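Local coordinates for protein aspartate-semialdehyde dehydrogenase (Cryptococcus neoformans var. neoformans JEC21, PDB 5CEF) that catalyses the NADPH-dependent reductive dephosphorylation of 4-phospho-L-aspartate to L-aspartate-semialdehyde, the second step in the biosynthesis of aspartate-family amino acids, at residues A105-V110 with L147-I152; K172-L177 with V263-S268; G211-I216 with S245-R250. All coordinates share one frame; numbering follows the deposited sequence.

Interaction 1 of 3, residues A105-V110 with L147-I152; sequences AADLVV and LKKGYI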
# COMPACT_ATOMS: atom_id res chain seq x y z
N ALA A 105 -16.91 -26.39 -33.83
CA ALA A 105 -17.80 -26.86 -34.92
C ALA A 105 -17.05 -27.08 -36.25
O ALA A 105 -17.41 -27.98 -37.02
CB ALA A 105 -18.95 -25.88 -35.13
N ALA A 106 -16.00 -26.29 -36.46
CA ALA A 106 -15.08 -26.48 -37.56
C ALA A 106 -13.99 -27.52 -37.27
O ALA A 106 -12.93 -27.53 -37.90
CB ALA A 106 -14.43 -25.15 -37.93
N ASP A 107 -14.25 -28.41 -36.32
CA ASP A 107 -13.40 -29.58 -36.05
C ASP A 107 -12.00 -29.24 -35.52
O ASP A 107 -11.04 -29.97 -35.76
CB ASP A 107 -13.33 -30.47 -37.29
CG ASP A 107 -13.27 -31.95 -36.95
OD1 ASP A 107 -13.86 -32.38 -35.93
OD2 ASP A 107 -12.64 -32.71 -37.71
N LEU A 108 -11.90 -28.12 -34.80
CA LEU A 108 -10.65 -27.74 -34.13
C LEU A 108 -10.72 -27.93 -32.62
O LEU A 108 -11.81 -27.90 -32.00
CB LEU A 108 -10.31 -26.28 -34.42
CG LEU A 108 -10.06 -26.00 -35.90
CD1 LEU A 108 -10.08 -24.48 -36.14
CD2 LEU A 108 -8.77 -26.62 -36.38
N VAL A 109 -9.55 -28.07 -32.03
CA VAL A 109 -9.42 -28.28 -30.61
C VAL A 109 -9.23 -26.97 -29.85
O VAL A 109 -8.31 -26.21 -30.16
CB VAL A 109 -8.24 -29.21 -30.34
CG1 VAL A 109 -8.07 -29.41 -28.84
CG2 VAL A 109 -8.46 -30.54 -31.03
N VAL A 110 -10.05 -26.73 -28.82
CA VAL A 110 -10.05 -25.46 -28.11
C VAL A 110 -9.81 -25.61 -26.61
O VAL A 110 -10.53 -26.36 -25.94
CB VAL A 110 -11.38 -24.72 -28.36
CG1 VAL A 110 -11.36 -23.37 -27.64
CG2 VAL A 110 -11.59 -24.48 -29.84
N LEU A 147 -18.17 -35.00 -34.47
CA LEU A 147 -16.85 -34.50 -34.76
C LEU A 147 -15.82 -35.60 -34.62
O LEU A 147 -16.00 -36.52 -33.85
CB LEU A 147 -16.49 -33.37 -33.82
CG LEU A 147 -17.36 -32.13 -33.86
CD1 LEU A 147 -16.82 -31.16 -32.83
CD2 LEU A 147 -17.41 -31.50 -35.26
N LYS A 148 -14.77 -35.53 -35.42
CA LYS A 148 -13.75 -36.55 -35.45
C LYS A 148 -12.56 -36.06 -34.68
O LYS A 148 -11.91 -36.83 -34.00
CB LYS A 148 -13.36 -36.93 -36.90
CG LYS A 148 -14.10 -38.14 -37.50
CD LYS A 148 -14.96 -37.83 -38.73
CE LYS A 148 -16.32 -37.15 -38.41
NZ LYS A 148 -17.44 -38.08 -38.06
N LYS A 149 -12.27 -34.77 -34.77
CA LYS A 149 -11.06 -34.20 -34.16
C LYS A 149 -11.35 -33.14 -33.07
O LYS A 149 -10.70 -33.12 -32.01
CB LYS A 149 -10.22 -33.62 -35.29
CG LYS A 149 -8.97 -32.88 -34.86
CD LYS A 149 -7.85 -32.96 -35.90
CE LYS A 149 -8.22 -32.40 -37.27
NZ LYS A 149 -8.46 -30.92 -37.26
N GLY A 150 -12.34 -32.28 -33.28
CA GLY A 150 -12.56 -31.13 -32.41
C GLY A 150 -13.18 -31.41 -31.04
O GLY A 150 -14.00 -32.32 -30.90
N TYR A 151 -12.83 -30.57 -30.07
CA TYR A 151 -13.47 -30.55 -28.77
C TYR A 151 -13.09 -29.28 -27.97
O TYR A 151 -12.21 -28.51 -28.38
CB TYR A 151 -13.10 -31.79 -27.97
CG TYR A 151 -11.64 -31.84 -27.55
CD1 TYR A 151 -11.18 -31.26 -26.35
CD2 TYR A 151 -10.72 -32.51 -28.34
CE1 TYR A 151 -9.82 -31.34 -25.99
CE2 TYR A 151 -9.38 -32.61 -27.99
CZ TYR A 151 -8.94 -32.03 -26.83
OH TYR A 151 -7.60 -32.17 -26.57
N ILE A 152 -13.78 -29.09 -26.85
CA ILE A 152 -13.48 -28.03 -25.91
C ILE A 152 -13.12 -28.59 -24.53
O ILE A 152 -13.79 -29.51 -24.03
CB ILE A 152 -14.68 -27.06 -25.76
CG1 ILE A 152 -14.74 -26.14 -26.96
CG2 ILE A 152 -14.52 -26.21 -24.52
CD1 ILE A 152 -16.05 -25.40 -27.11
O HOH W 1 -14.85 -34.36 -38.30
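Asp107 turns its carboxylate onto the backbone of Lys148-Gly150, and one oxygen, OD1, collects the amide hydrogens there. Lys149 N and Gly150 N each bond to OD1 at 3.1 Å, the N-H of Gly150 nearly straight at 163°. Both come from the same face of the carboxylate: Lys149 N on the syn side and moderately out of plane, Gly150 N from well above it. Lys148 N adds a weak third bond and also donates to water 1, which in turn gives OD2 a weak bond. The anion would thus be stabilised mostly by neutral N-H groups. Lys149 NZ is not salt-bridged to Asp107 OD2, 4.6 Å away, although the opposite charges should still attract. With its chain bent at chi3 and chi4, Lys149 instead brings NZ to the main-chain Asp107 O at 3.1 Å.

Asp107 also ends helix 93-105 as the C-prime residue of a Schellman motif, its positive phi turning the chain into strand 109-112. Gly150 meets this turn without a side chain, its CA 3.3 Å from Leu108 O. Tyr151 N reaches the same oxygen weakly, whereas Val110 N donates to Tyr151 O at 2.8 Å in a firm parallel-strand bond. Val109 CG1 lies over one face of the Tyr151 ring, offset toward its rim and 3.7 Å from the centroid, a CH-pi contact for which a beta-branched valine, its methyls close to the backbone, is well placed. The phenol OH is hydrogen-bonded to Tyr111 OH, and Ile152 N to Gln141 OE1. Val110 and Ile152 meet apolarly beside helix 93-105. That helix leads into strand 109-112 of the parallel sheet, with strand 151-155 as its parallel neighbour, as in a Rossmann-type NAD-binding domain.

Interaction 2 of 3, residues K172-L177 with V263-S268; sequences KAFGPL and VKFARS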
# COMPACT_ATOMS: atom_id res chain seq x y z
N LYS A 172 -6.64 -37.86 -2.17
CA LYS A 172 -5.79 -38.98 -2.56
C LYS A 172 -5.25 -39.72 -1.34
O LYS A 172 -5.19 -40.93 -1.36
CB LYS A 172 -4.59 -38.51 -3.40
CG LYS A 172 -3.90 -39.63 -4.12
CD LYS A 172 -2.56 -39.21 -4.72
CE LYS A 172 -2.18 -40.07 -5.93
NZ LYS A 172 -0.97 -39.55 -6.59
N ALA A 173 -4.86 -39.00 -0.30
CA ALA A 173 -4.27 -39.62 0.85
C ALA A 173 -5.28 -40.11 1.87
O ALA A 173 -5.00 -41.09 2.55
CB ALA A 173 -3.27 -38.68 1.52
N PHE A 174 -6.41 -39.41 2.05
CA PHE A 174 -7.33 -39.72 3.15
C PHE A 174 -8.76 -39.99 2.75
O PHE A 174 -9.62 -40.07 3.60
CB PHE A 174 -7.33 -38.61 4.18
CG PHE A 174 -5.96 -38.18 4.59
CD1 PHE A 174 -5.14 -39.03 5.30
CD2 PHE A 174 -5.50 -36.91 4.28
CE1 PHE A 174 -3.87 -38.62 5.68
CE2 PHE A 174 -4.24 -36.48 4.65
CZ PHE A 174 -3.41 -37.34 5.35
N GLY A 175 -9.02 -40.10 1.46
CA GLY A 175 -10.38 -40.33 1.00
C GLY A 175 -11.23 -39.08 0.92
O GLY A 175 -10.75 -37.97 1.17
N PRO A 176 -12.53 -39.24 0.60
CA PRO A 176 -13.30 -38.07 0.22
C PRO A 176 -13.55 -37.10 1.33
O PRO A 176 -13.55 -37.45 2.50
CB PRO A 176 -14.64 -38.67 -0.30
CG PRO A 176 -14.63 -40.12 0.02
CD PRO A 176 -13.21 -40.51 0.26
N LEU A 177 -13.75 -35.85 0.94
CA LEU A 177 -14.04 -34.78 1.87
C LEU A 177 -15.54 -34.62 2.02
O LEU A 177 -16.30 -34.78 1.06
CB LEU A 177 -13.41 -33.47 1.38
CG LEU A 177 -11.92 -33.53 1.08
CD1 LEU A 177 -11.40 -32.18 0.63
CD2 LEU A 177 -11.13 -34.01 2.29
N VAL A 263 -11.38 -27.97 6.81
CA VAL A 263 -11.79 -29.19 6.15
C VAL A 263 -12.29 -30.21 7.14
O VAL A 263 -11.68 -30.43 8.18
CB VAL A 263 -10.63 -29.81 5.37
CG1 VAL A 263 -11.06 -31.12 4.73
CG2 VAL A 263 -10.17 -28.88 4.27
N LYS A 264 -13.40 -30.85 6.79
CA LYS A 264 -13.89 -32.03 7.47
C LYS A 264 -13.82 -33.23 6.56
O LYS A 264 -14.41 -33.21 5.49
CB LYS A 264 -15.35 -31.81 7.86
CG LYS A 264 -16.03 -33.06 8.38
CD LYS A 264 -16.19 -33.03 9.89
CE LYS A 264 -15.95 -34.39 10.55
NZ LYS A 264 -15.28 -34.27 11.90
N PHE A 265 -13.16 -34.30 7.02
CA PHE A 265 -13.04 -35.52 6.24
C PHE A 265 -14.28 -36.40 6.41
O PHE A 265 -14.89 -36.38 7.47
CB PHE A 265 -11.80 -36.29 6.66
CG PHE A 265 -10.55 -35.56 6.44
CD1 PHE A 265 -9.93 -35.58 5.22
CD2 PHE A 265 -9.99 -34.81 7.45
CE1 PHE A 265 -8.76 -34.86 4.99
CE2 PHE A 265 -8.83 -34.10 7.24
CZ PHE A 265 -8.20 -34.13 6.01
N ALA A 266 -14.61 -37.18 5.38
CA ALA A 266 -15.71 -38.15 5.49
C ALA A 266 -15.35 -39.31 6.44
O ALA A 266 -16.22 -39.84 7.15
CB ALA A 266 -16.09 -38.71 4.13
N ARG A 267 -14.08 -39.68 6.43
CA ARG A 267 -13.60 -40.81 7.17
C ARG A 267 -13.08 -40.42 8.53
O ARG A 267 -12.60 -39.33 8.74
CB ARG A 267 -12.52 -41.52 6.38
CG ARG A 267 -13.06 -42.26 5.15
CD ARG A 267 -11.92 -43.03 4.46
NE ARG A 267 -12.24 -43.39 3.07
CZ ARG A 267 -11.35 -43.79 2.16
NH1 ARG A 267 -10.04 -43.85 2.44
NH2 ARG A 267 -11.76 -44.09 0.94
N SER A 268 -13.24 -41.36 9.45
CA SER A 268 -12.94 -41.21 10.86
C SER A 268 -12.01 -42.33 11.30
O SER A 268 -12.14 -43.45 10.81
CB SER A 268 -14.22 -41.33 11.65
OG SER A 268 -14.58 -40.08 12.19
O HOH W 2 -12.03 -38.96 4.11
O HOH W 3 -8.81 -43.10 4.86
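Leu177 and Phe265 lie side by side and point the same way, with Leu177 CD2 3.5 Å from Phe265 CD1. The two residues form an antiparallel, non-hydrogen-bonded pair where strand 177-186 begins and strand 257-265 ends, neighbours in the mixed sheet of the dimerisation domain. The side chains leave the backbone in diverging directions, but CG of each stands anti to the carbonyl carbon (chi1 -54° and -61°); farther out, Leu177 CD2 meets the ring. Val263 CG1 closes the group from within its own strand: it sits over the centre of the Phe265 ring and touches Leu177 CD2, so the branched leucine tip serves two neighbours. Leu167 and Leu170 of helix 158-174 continue this apolar layer.

Farther out, Phe174 CD2 meets Phe265 CE1 at 3.9 Å, the two rings steeply inclined to each other, while Ala173 CB lies over the Phe174 ring. Helix 158-174 ends here, and Gly175, with a phi of 81° that glycine readily adopts, swings the chain toward the sheet. Pro176 follows, and its carbonyl O accepts Ala266 N at 3.1 Å, fastening the turn to the end of the strand.

At the polar edge water 2 donates to both Phe174 O and Pro176 O and accepts from Arg267 N, so it links the end of helix 158-174 to segment 263-268. Arg267, extended from CG to NE, lays one face of its guanidinium over Gly175, whose CA is 3.8 Å from CZ. In the plane of that group, water 3 accepts from Arg267 NH1 at 2.8 Å.

Interaction 3 of 3, residues G211-I216 with S245-R250; sequences GEEDKI and SATCTR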
# COMPACT_ATOMS: atom_id res chain seq x y z
N GLY A 211 -18.97 -13.45 -9.08
CA GLY A 211 -18.90 -14.80 -9.64
C GLY A 211 -17.89 -15.77 -9.03
O GLY A 211 -17.92 -16.94 -9.33
N GLU A 212 -17.03 -15.28 -8.15
CA GLU A 212 -15.87 -16.05 -7.74
C GLU A 212 -16.24 -17.15 -6.71
O GLU A 212 -15.79 -18.27 -6.82
CB GLU A 212 -14.81 -15.12 -7.19
CG GLU A 212 -13.43 -15.72 -7.10
CD GLU A 212 -12.59 -15.51 -8.37
OE1 GLU A 212 -13.17 -15.23 -9.43
OE2 GLU A 212 -11.35 -15.71 -8.33
N GLU A 213 -17.09 -16.81 -5.75
CA GLU A 213 -17.55 -17.77 -4.77
C GLU A 213 -18.31 -18.89 -5.47
O GLU A 213 -18.13 -20.07 -5.18
CB GLU A 213 -18.42 -17.09 -3.73
CG GLU A 213 -17.58 -16.18 -2.88
CD GLU A 213 -18.38 -15.13 -2.12
OE1 GLU A 213 -19.60 -15.27 -1.93
OE2 GLU A 213 -17.71 -14.17 -1.65
N ASP A 214 -19.20 -18.49 -6.36
CA ASP A 214 -20.06 -19.43 -6.99
C ASP A 214 -19.24 -20.43 -7.81
O ASP A 214 -19.53 -21.63 -7.80
CB ASP A 214 -21.07 -18.68 -7.84
CG ASP A 214 -22.02 -19.62 -8.51
OD1 ASP A 214 -22.65 -20.44 -7.80
OD2 ASP A 214 -22.08 -19.60 -9.74
N LYS A 215 -18.21 -19.94 -8.47
CA LYS A 215 -17.30 -20.82 -9.18
C LYS A 215 -16.62 -21.82 -8.25
O LYS A 215 -16.71 -23.00 -8.49
CB LYS A 215 -16.20 -20.03 -9.86
CG LYS A 215 -16.64 -19.28 -11.11
CD LYS A 215 -15.43 -18.64 -11.78
CE LYS A 215 -15.80 -17.85 -13.02
NZ LYS A 215 -16.27 -16.48 -12.70
N ILE A 216 -15.99 -21.36 -7.18
CA ILE A 216 -15.37 -22.25 -6.24
C ILE A 216 -16.34 -23.30 -5.71
O ILE A 216 -15.99 -24.45 -5.60
CB ILE A 216 -14.69 -21.51 -5.05
CG1 ILE A 216 -13.45 -20.74 -5.53
CG2 ILE A 216 -14.20 -22.47 -3.98
CD1 ILE A 216 -12.94 -19.67 -4.56
N SER A 245 -18.39 -23.79 1.08
CA SER A 245 -18.85 -22.42 1.26
C SER A 245 -17.65 -21.51 1.23
O SER A 245 -16.73 -21.67 2.03
CB SER A 245 -19.58 -22.29 2.60
OG SER A 245 -20.09 -21.00 2.81
N ALA A 246 -17.70 -20.53 0.34
CA ALA A 246 -16.62 -19.59 0.15
C ALA A 246 -17.00 -18.11 0.34
O ALA A 246 -18.12 -17.69 0.07
CB ALA A 246 -16.08 -19.76 -1.25
N THR A 247 -16.02 -17.32 0.79
CA THR A 247 -16.09 -15.88 0.72
C THR A 247 -14.79 -15.46 0.05
O THR A 247 -13.73 -15.93 0.43
CB THR A 247 -16.16 -15.27 2.11
OG1 THR A 247 -17.22 -15.85 2.88
CG2 THR A 247 -16.40 -13.82 1.99
N CYS A 248 -14.88 -14.61 -0.98
CA CYS A 248 -13.71 -14.24 -1.77
C CYS A 248 -13.50 -12.77 -1.69
O CYS A 248 -14.43 -11.98 -1.91
CB CYS A 248 -13.92 -14.63 -3.22
SG CYS A 248 -13.93 -16.41 -3.47
N THR A 249 -12.30 -12.36 -1.27
CA THR A 249 -12.02 -10.94 -1.09
C THR A 249 -10.84 -10.56 -1.93
O THR A 249 -10.04 -11.41 -2.30
CB THR A 249 -11.71 -10.59 0.35
OG1 THR A 249 -10.42 -11.09 0.67
CG2 THR A 249 -12.71 -11.19 1.26
N ARG A 250 -10.74 -9.26 -2.20
CA ARG A 250 -9.57 -8.70 -2.87
C ARG A 250 -8.78 -7.88 -1.85
O ARG A 250 -9.36 -7.15 -1.07
CB ARG A 250 -10.00 -7.82 -4.00
CG ARG A 250 -8.86 -7.26 -4.81
CD ARG A 250 -8.45 -8.25 -5.87
NE ARG A 250 -9.50 -8.41 -6.88
CZ ARG A 250 -9.48 -9.37 -7.81
NH1 ARG A 250 -8.52 -10.31 -7.82
NH2 ARG A 250 -10.44 -9.44 -8.72
O HOH W 4 -16.76 -12.46 -3.46
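Ala246 O lies over one face of the Glu213 carboxylate, 3.4 Å from Glu213 CD. Cys248 N reaches OE2 on the anti side, tilted 27° toward that same face, in a bond of 2.9 Å. Water 4 approaches OE2 from the other face and also donates to Cys248 O, so it bridges the acid to the strand a second time. Two acceptors, OE1 and Ala246 O, stand 3.5 Å apart, a proximity that nearby cations would offset: Arg327 and Arg329 of the second subunit form salt bridges to Glu213, and Lys337 of that subunit bonds to Ala246 O. A long acid suits the place, since its chain, extended beyond CG, spans from helix to strand.

This is helix 212-224 packed on strand 243-250, an outermost strand of the mixed sheet within the chain, in the dimerisation domain; the segments 212-216 and 245-250 run at 143°, closer to antiparallel than parallel.

Beside the polar bond, Cys248 SG packs against the helix, where its compact side chain meets three residues. Ile216 CD1 touches it at 3.6 Å, and Glu213 CG comes to 3.7 Å. Glu212 CG, anti to its backbone N (chi1 -163°), also lies against SG; beyond it the chain bends at chi2, and OE2 is hydrogen-bonded to Ser159 OG and Gln186 NE2.

How the interactions relate
None of the three contacts touches another. Interaction 1 belongs to the NAD-binding domain; its Val110 side chain is about 8 Å from that of Leu91, a probable NADP(+)-binding residue. Helix 158-174 follows strand 151-155 and leads to interaction 2, whose centre lies about 38 Å from that of interaction 1. Interactions 2 and 3 share the mixed sheet of the dimerisation domain, with nearest atoms about 10 Å apart, and interaction 3 is nested inside the loop that interaction 2 closes. Interaction 3 alone approaches the predicted catalytic pair: the Glu212 side chain is about 6 Å from that of His257 and about 7 Å from that of Cys158. It also meets the second subunit.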